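Local coordinates for protein ArCE4A (Arthrobacter sp. AW19M34-1, PDB 5LFZ) that probably removes acetyl groups from acetylated polysaccharides as a metal-dependent deacetylase of family CE4, here with nickel bound, at residues A[26-31]-A[201-206]; A[188-191]-A[196-199]. All coordinates share one frame; numbering follows the deposited sequence.

How the contacts relate
Contacts 1 and 2 lie about 10 Å apart, centre to centre, and meet in one parallel sheet, where strands 26-32 and 196-197 are neighbours. Along the chain contact 2 is nested inside the loop closed by contact 1: helix 177-192 turns into strand 196-197, which runs on into helix 200-203. Backbone hydrogen bonds join Val27 to Thr196 and Val198, while Leu29 touches Leu190. Strand 26-32 therefore has helix 177-192 on one face and helix 200-203 on the other. Together the contacts bring the C-terminal part of the NodB-type fold against the strand that leads to Asp33, one of the nickel ligands.

Contact 1. Residues A[26-31]-A[201-206]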
ATOM      1  N   CYS A  26       7.063 -12.829  -7.635  1.00 33.22           N
ATOM      2  CA  CYS A  26       6.494 -11.498  -7.431  1.00 29.86           C
ATOM      3  C   CYS A  26       6.645 -10.935  -6.025  1.00 26.86           C
ATOM      4  O   CYS A  26       6.618 -11.662  -5.035  1.00 31.38           O
ATOM      5  CB  CYS A  26       4.999 -11.504  -7.779  1.00 33.56           C
ATOM      6  SG  CYS A  26       4.614 -11.804  -9.516  1.00 34.37           S
ATOM      7  N   VAL A  27       6.799  -9.616  -5.971  0.68 23.25           N
ATOM      8  CA  VAL A  27       6.831  -8.861  -4.729  0.68 25.00           C
ATOM      9  C   VAL A  27       5.977  -7.607  -4.921  0.68 25.42           C
ATOM     10  O   VAL A  27       5.995  -7.013  -6.002  0.68 25.06           O
ATOM     11  CB  VAL A  27       8.276  -8.483  -4.338  0.68 26.15           C
ATOM     12  CG1 VAL A  27       8.293  -7.400  -3.280  0.68 27.31           C
ATOM     13  CG2 VAL A  27       9.035  -9.716  -3.861  0.68 24.64           C
ATOM     14  N   ALA A  28       5.215  -7.216  -3.899  1.00 20.70           N
ATOM     15  CA  ALA A  28       4.466  -5.965  -3.966  1.00 21.39           C
ATOM     16  C   ALA A  28       5.034  -4.921  -3.012  1.00 20.84           C
ATOM     17  O   ALA A  28       5.007  -5.103  -1.792  1.00 23.38           O
ATOM     18  CB  ALA A  28       2.990  -6.213  -3.661  1.00 21.55           C
ATOM     19  N   LEU A  29       5.564  -3.835  -3.568  1.00 21.73           N
ATOM     20  CA  LEU A  29       5.971  -2.676  -2.769  1.00 21.42           C
ATOM     21  C   LEU A  29       4.728  -1.905  -2.373  1.00 22.14           C
ATOM     22  O   LEU A  29       3.906  -1.579  -3.232  1.00 19.81           O
ATOM     23  CB  LEU A  29       6.909  -1.757  -3.551  1.00 24.61           C
ATOM     24  CG  LEU A  29       8.231  -2.330  -4.052  1.00 28.71           C
ATOM     25  CD1 LEU A  29       9.084  -1.216  -4.646  1.00 30.57           C
ATOM     26  CD2 LEU A  29       8.948  -3.037  -2.920  1.00 29.84           C
ATOM     27  N   THR A  30       4.570  -1.618  -1.085  1.00 21.27           N
ATOM     28  CA  THR A  30       3.406  -0.864  -0.633  1.00 22.75           C
ATOM     29  C   THR A  30       3.832   0.296   0.268  1.00 21.46           C
ATOM     30  O   THR A  30       4.829   0.212   0.999  1.00 20.31           O
ATOM     31  CB  THR A  30       2.369  -1.767   0.102  1.00 19.77           C
ATOM     32  OG1 THR A  30       2.890  -2.199   1.363  1.00 22.29           O
ATOM     33  CG2 THR A  30       2.003  -2.990  -0.744  1.00 21.26           C
ATOM     34  N   PHE A  31       3.085   1.391   0.184  1.00 18.99           N
ATOM     35  CA  PHE A  31       3.402   2.612   0.922  1.00 18.98           C
ATOM     36  C   PHE A  31       2.178   3.117   1.668  1.00 23.88           C
ATOM     37  O   PHE A  31       1.137   3.361   1.054  1.00 21.77           O
ATOM     38  CB  PHE A  31       3.911   3.700  -0.020  1.00 22.04           C
ATOM     39  CG  PHE A  31       5.177   3.341  -0.747  1.00 25.24           C
ATOM     40  CD1 PHE A  31       6.416   3.571  -0.168  1.00 23.60           C
ATOM     41  CD2 PHE A  31       5.126   2.771  -2.010  1.00 24.05           C
ATOM     42  CE1 PHE A  31       7.572   3.246  -0.841  1.00 24.98           C
ATOM     43  CE2 PHE A  31       6.281   2.440  -2.684  1.00 23.91           C
ATOM     44  CZ  PHE A  31       7.506   2.677  -2.099  1.00 26.09           C
ATOM     45  N   ASP A 201      -3.100  -6.055  -6.580  1.00 26.13           N
ATOM     46  CA  ASP A 201      -4.077  -6.700  -7.448  1.00 29.02           C
ATOM     47  C   ASP A 201      -3.427  -7.816  -8.261  1.00 28.33           C
ATOM     48  O   ASP A 201      -3.910  -8.947  -8.275  1.00 32.85           O
ATOM     49  CB  ASP A 201      -4.716  -5.672  -8.375  1.00 33.49           C
ATOM     50  CG  ASP A 201      -5.954  -6.197  -9.048  1.00 46.36           C
ATOM     51  OD1 ASP A 201      -7.053  -6.043  -8.476  1.00 57.58           O
ATOM     52  OD2 ASP A 201      -5.824  -6.776 -10.145  1.00 52.04           O
ATOM     53  N   GLN A 202      -2.320  -7.492  -8.923  1.00 25.83           N
ATOM     54  CA  GLN A 202      -1.583  -8.477  -9.713  1.00 29.64           C
ATOM     55  C   GLN A 202      -1.063  -9.619  -8.852  1.00 28.81           C
ATOM     56  O   GLN A 202      -1.087 -10.780  -9.267  1.00 32.00           O
ATOM     57  CB  GLN A 202      -0.410  -7.820 -10.437  1.00 35.48           C
ATOM     58  CG  GLN A 202      -0.780  -6.701 -11.392  1.00 37.39           C
ATOM     59  CD  GLN A 202       0.453  -6.036 -11.983  1.00 46.06           C
ATOM     60  OE1 GLN A 202       1.110  -5.223 -11.327  1.00 38.38           O
ATOM     61  NE2 GLN A 202       0.784  -6.393 -13.220  1.00 52.20           N
ATOM     62  N   LEU A 203      -0.589  -9.279  -7.657  1.00 26.33           N
ATOM     63  CA  LEU A 203      -0.010 -10.258  -6.748  1.00 30.19           C
ATOM     64  C   LEU A 203      -1.020 -11.339  -6.387  1.00 31.50           C
ATOM     65  O   LEU A 203      -0.679 -12.522  -6.319  1.00 36.49           O
ATOM     66  CB  LEU A 203       0.506  -9.574  -5.479  1.00 27.70           C
ATOM     67  CG  LEU A 203       1.193 -10.507  -4.481  1.00 30.47           C
ATOM     68  CD1 LEU A 203       2.492 -11.039  -5.058  1.00 37.25           C
ATOM     69  CD2 LEU A 203       1.446  -9.785  -3.181  1.00 30.44           C
ATOM     70  N   PHE A 204      -2.271 -10.938  -6.181  1.00 30.97           N
ATOM     71  CA  PHE A 204      -3.311 -11.885  -5.787  1.00 28.89           C
ATOM     72  C   PHE A 204      -4.186 -12.337  -6.948  1.00 36.15           C
ATOM     73  O   PHE A 204      -5.165 -13.053  -6.742  1.00 40.58           O
ATOM     74  CB  PHE A 204      -4.196 -11.280  -4.695  1.00 30.07           C
ATOM     75  CG  PHE A 204      -3.532 -11.214  -3.352  1.00 31.22           C
ATOM     76  CD1 PHE A 204      -3.547 -12.311  -2.503  1.00 32.47           C
ATOM     77  CD2 PHE A 204      -2.888 -10.060  -2.939  1.00 33.47           C
ATOM     78  CE1 PHE A 204      -2.934 -12.255  -1.264  1.00 37.32           C
ATOM     79  CE2 PHE A 204      -2.273  -9.997  -1.702  1.00 35.08           C
ATOM     80  CZ  PHE A 204      -2.294 -11.099  -0.863  1.00 37.15           C
ATOM     81  N   ALA A 205      -3.835 -11.924  -8.160  1.00 35.97           N
ATOM     82  CA  ALA A 205      -4.609 -12.292  -9.343  1.00 38.95           C
ATOM     83  C   ALA A 205      -4.661 -13.807  -9.522  1.00 48.26           C
ATOM     84  O   ALA A 205      -3.626 -14.468  -9.615  1.00 48.03           O
ATOM     85  CB  ALA A 205      -4.028 -11.634 -10.579  1.00 41.69           C
ATOM     86  N   GLY A 206      -5.872 -14.352  -9.559  1.00 56.98           N
ATOM     87  CA  GLY A 206      -6.061 -15.777  -9.749  1.00 60.16           C
ATOM     88  C   GLY A 206      -6.367 -16.519  -8.461  1.00 61.64           C
ATOM     89  O   GLY A 206      -6.947 -17.604  -8.488  1.00 66.98           O
TER
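Leu203 spreads its two methyl groups over Cys26 and Ala28, and this one side chain carries the whole contact, which buries 132 Å² in all. Residues 201-206 start in the short helix 200-203. Asp201 is on its solvent side, and Gln202 turns its amide back to the start of the helix, where OE1 accepts a hydrogen bond from Thr199 N. One residue on, Leu203 points at the strand, and its backbone comes nearest to that of Cys26, with the two CA atoms 6.7 Å apart. CG lies anti to the backbone N (chi1 -177°), which carries the isobutyl fork outward from the helix. Its CD1 rests on Cys26 CB at 3.7 Å, and its CD2 meets Ala28 CB at 3.9 Å. Cys26 and Ala28 are two residues apart in an extended strand, so their CB atoms emerge on the same face, and each branch of the fork takes one of them. The sulfur of Cys26 is swung aside, anti to the carbonyl carbon (chi1 -66°), toward its disulfide with Cys21; SG stays 5.0 Å from Leu203 CD1, and the touching is left to CB. At Phe204 the chain leaves helical geometry, although Ala205 N still donates to Gln202 O at 3.2 Å, and Gly206 carries it away at a positive phi. All three touching residues are buried, and the contact is purely apolar. Around it, Leu203 also packs on Ile169 of strand 168-173, and Phe204 stacks on Phe209. Strand 26-32 has 54-57, 168-173 and 196-197 as parallel neighbours in the NodB-type (beta/alpha) fold; helix 200-203 covers this face of it, and helix 177-192 packs against Leu29 on the other.

Contact 2. Residues A[188-191]-A[196-199]; sequences SKLH and TLVT
The last turns of helix 177-192 and strand 196-197 are joined by a tight connection that brings the CA atoms of His191 and Thr196 to 6.5 Å, with Leu197 facing back at the helix. Leu197 enters between Leu190 and His191 and gives each a different branch. Its CD2 meets Leu190, lying 4.0 Å from Leu190 CD1 and equally close to Leu190 CB, and the two leucine side chains cross at about a right angle. The other branch serves the histidine: Leu197 CD1 comes within 3.7 Å of His191 NE2, and the methyl approaches the ring obliquely. In His191 the ring is placed by CG standing anti to the carbonyl carbon (chi1 -79°), which swings the imidazole toward the strand though its CB points along the contact. A water completes the pairing. It lies 2.9 Å from His191 NE2 and accepts a hydrogen bond from Leu197 N at 2.8 Å, so the ring and the strand backbone are bridged beside their apolar contact. Thr196 O and Val198 N on the flanking residues are instead bonded to Val27 of strand 26-32. Cutting Leu197 back to an alanine here would probably open a gap beside Leu190 and take away the methyl contact with the His191 ring, leaving it freer to turn. Leu190 also touches Leu29 of strand 26-32, which extends the apolar layer between helix and sheet, and Thr51 lies against both His191 and Leu197. Helix 177-192 is the beta-alpha-beta crossover from strand 168-173 to strand 196-197, parallel strands flanking 26-32. The contact thus grades from a buried leucine pair to an exposed histidine: dispersion packs the helix on the strand inside, while at the rim a water satisfies the peptide N-H that faces away from the neighbouring strand.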
ATOM      1  N   SER A 188      16.270  -1.480  -7.545  1.00 28.02           N
ATOM      2  CA  SER A 188      17.438  -2.062  -8.204  1.00 30.01           C
ATOM      3  C   SER A 188      17.815  -3.400  -7.584  1.00 27.03           C
ATOM      4  O   SER A 188      18.036  -4.383  -8.290  1.00 29.91           O
ATOM      5  CB  SER A 188      18.634  -1.112  -8.131  1.00 37.34           C
ATOM      6  OG  SER A 188      18.396   0.056  -8.896  1.00 46.99           O
ATOM      7  N   LYS A 189      17.877  -3.434  -6.258  1.00 27.32           N
ATOM      8  CA  LYS A 189      18.277  -4.651  -5.564  1.00 28.91           C
ATOM      9  C   LYS A 189      17.226  -5.757  -5.647  1.00 24.26           C
ATOM     10  O   LYS A 189      17.578  -6.929  -5.764  1.00 24.91           O
ATOM     11  CB  LYS A 189      18.607  -4.346  -4.102  1.00 31.52           C
ATOM     12  CG  LYS A 189      19.993  -3.721  -3.928  1.00 34.37           C
ATOM     13  CD  LYS A 189      20.299  -3.398  -2.479  1.00 38.34           C
ATOM     14  CE  LYS A 189      21.700  -2.827  -2.332  1.00 43.02           C
ATOM     15  NZ  LYS A 189      22.747  -3.838  -2.631  1.00 48.88           N
ATOM     16  N   LEU A 190      15.944  -5.403  -5.600  1.00 25.28           N
ATOM     17  CA  LEU A 190      14.907  -6.423  -5.729  1.00 22.50           C
ATOM     18  C   LEU A 190      14.918  -7.016  -7.139  1.00 27.03           C
ATOM     19  O   LEU A 190      14.776  -8.228  -7.314  1.00 25.52           O
ATOM     20  CB  LEU A 190      13.524  -5.851  -5.390  1.00 23.54           C
ATOM     21  CG  LEU A 190      13.281  -5.618  -3.894  1.00 24.34           C
ATOM     22  CD1 LEU A 190      12.001  -4.828  -3.684  1.00 28.66           C
ATOM     23  CD2 LEU A 190      13.240  -6.945  -3.132  1.00 25.31           C
ATOM     24  N   HIS A 191      15.105  -6.167  -8.144  1.00 26.93           N
ATOM     25  CA  HIS A 191      15.280  -6.654  -9.509  1.00 25.60           C
ATOM     26  C   HIS A 191      16.502  -7.558  -9.626  1.00 26.04           C
ATOM     27  O   HIS A 191      16.439  -8.630 -10.223  1.00 27.46           O
ATOM     28  CB  HIS A 191      15.412  -5.490 -10.486  1.00 27.89           C
ATOM     29  CG  HIS A 191      14.107  -4.859 -10.855  1.00 25.69           C
ATOM     30  ND1 HIS A 191      14.021  -3.611 -11.433  1.00 28.00           N
ATOM     31  CD2 HIS A 191      12.834  -5.306 -10.734  1.00 27.23           C
ATOM     32  CE1 HIS A 191      12.753  -3.317 -11.656  1.00 28.01           C
ATOM     33  NE2 HIS A 191      12.012  -4.328 -11.238  1.00 28.69           N
ATOM     34  N   THR A 196       9.997  -9.666  -9.632  1.00 23.67           N
ATOM     35  CA  THR A 196       9.184  -8.812 -10.479  1.00 28.36           C
ATOM     36  C   THR A 196       8.260  -8.028  -9.560  1.00 25.73           C
ATOM     37  O   THR A 196       7.631  -8.604  -8.680  1.00 25.15           O
ATOM     38  CB  THR A 196       8.379  -9.627 -11.499  1.00 24.58           C
ATOM     39  OG1 THR A 196       9.282 -10.253 -12.422  1.00 27.31           O
ATOM     40  CG2 THR A 196       7.400  -8.738 -12.269  1.00 27.49           C
ATOM     41  N   LEU A 197       8.215  -6.713  -9.740  1.00 22.56           N
ATOM     42  CA  LEU A 197       7.482  -5.853  -8.819  1.00 21.79           C
ATOM     43  C   LEU A 197       6.094  -5.600  -9.385  1.00 23.12           C
ATOM     44  O   LEU A 197       5.951  -5.207 -10.543  1.00 25.43           O
ATOM     45  CB  LEU A 197       8.239  -4.549  -8.587  1.00 26.87           C
ATOM     46  CG  LEU A 197       9.707  -4.763  -8.184  1.00 31.24           C
ATOM     47  CD1 LEU A 197      10.442  -3.455  -7.976  1.00 36.13           C
ATOM     48  CD2 LEU A 197       9.794  -5.594  -6.931  1.00 36.84           C
ATOM     49  N   VAL A 198       5.071  -5.845  -8.570  1.00 21.54           N
ATOM     50  CA  VAL A 198       3.686  -5.811  -9.041  1.00 21.78           C
ATOM     51  C   VAL A 198       2.779  -5.061  -8.074  1.00 22.84           C
ATOM     52  O   VAL A 198       3.155  -4.805  -6.937  1.00 24.35           O
ATOM     53  CB  VAL A 198       3.109  -7.235  -9.231  1.00 23.59           C
ATOM     54  CG1 VAL A 198       3.902  -8.022 -10.267  1.00 26.75           C
ATOM     55  CG2 VAL A 198       3.053  -7.980  -7.895  1.00 28.67           C
ATOM     56  N   THR A 199       1.574  -4.720  -8.526  1.00 22.70           N
ATOM     57  CA  THR A 199       0.576  -4.157  -7.623  1.00 23.32           C
ATOM     58  C   THR A 199      -0.032  -5.285  -6.801  1.00 21.87           C
ATOM     59  O   THR A 199       0.138  -6.455  -7.133  1.00 25.16           O
ATOM     60  CB  THR A 199      -0.542  -3.423  -8.375  1.00 24.60           C
ATOM     61  OG1 THR A 199      -1.224  -4.349  -9.228  1.00 26.61           O
ATOM     62  CG2 THR A 199       0.031  -2.281  -9.208  1.00 24.09           C
TER
HETATM   63  O   HOH W   1       9.414  -5.424 -11.961  1.00 30.15           O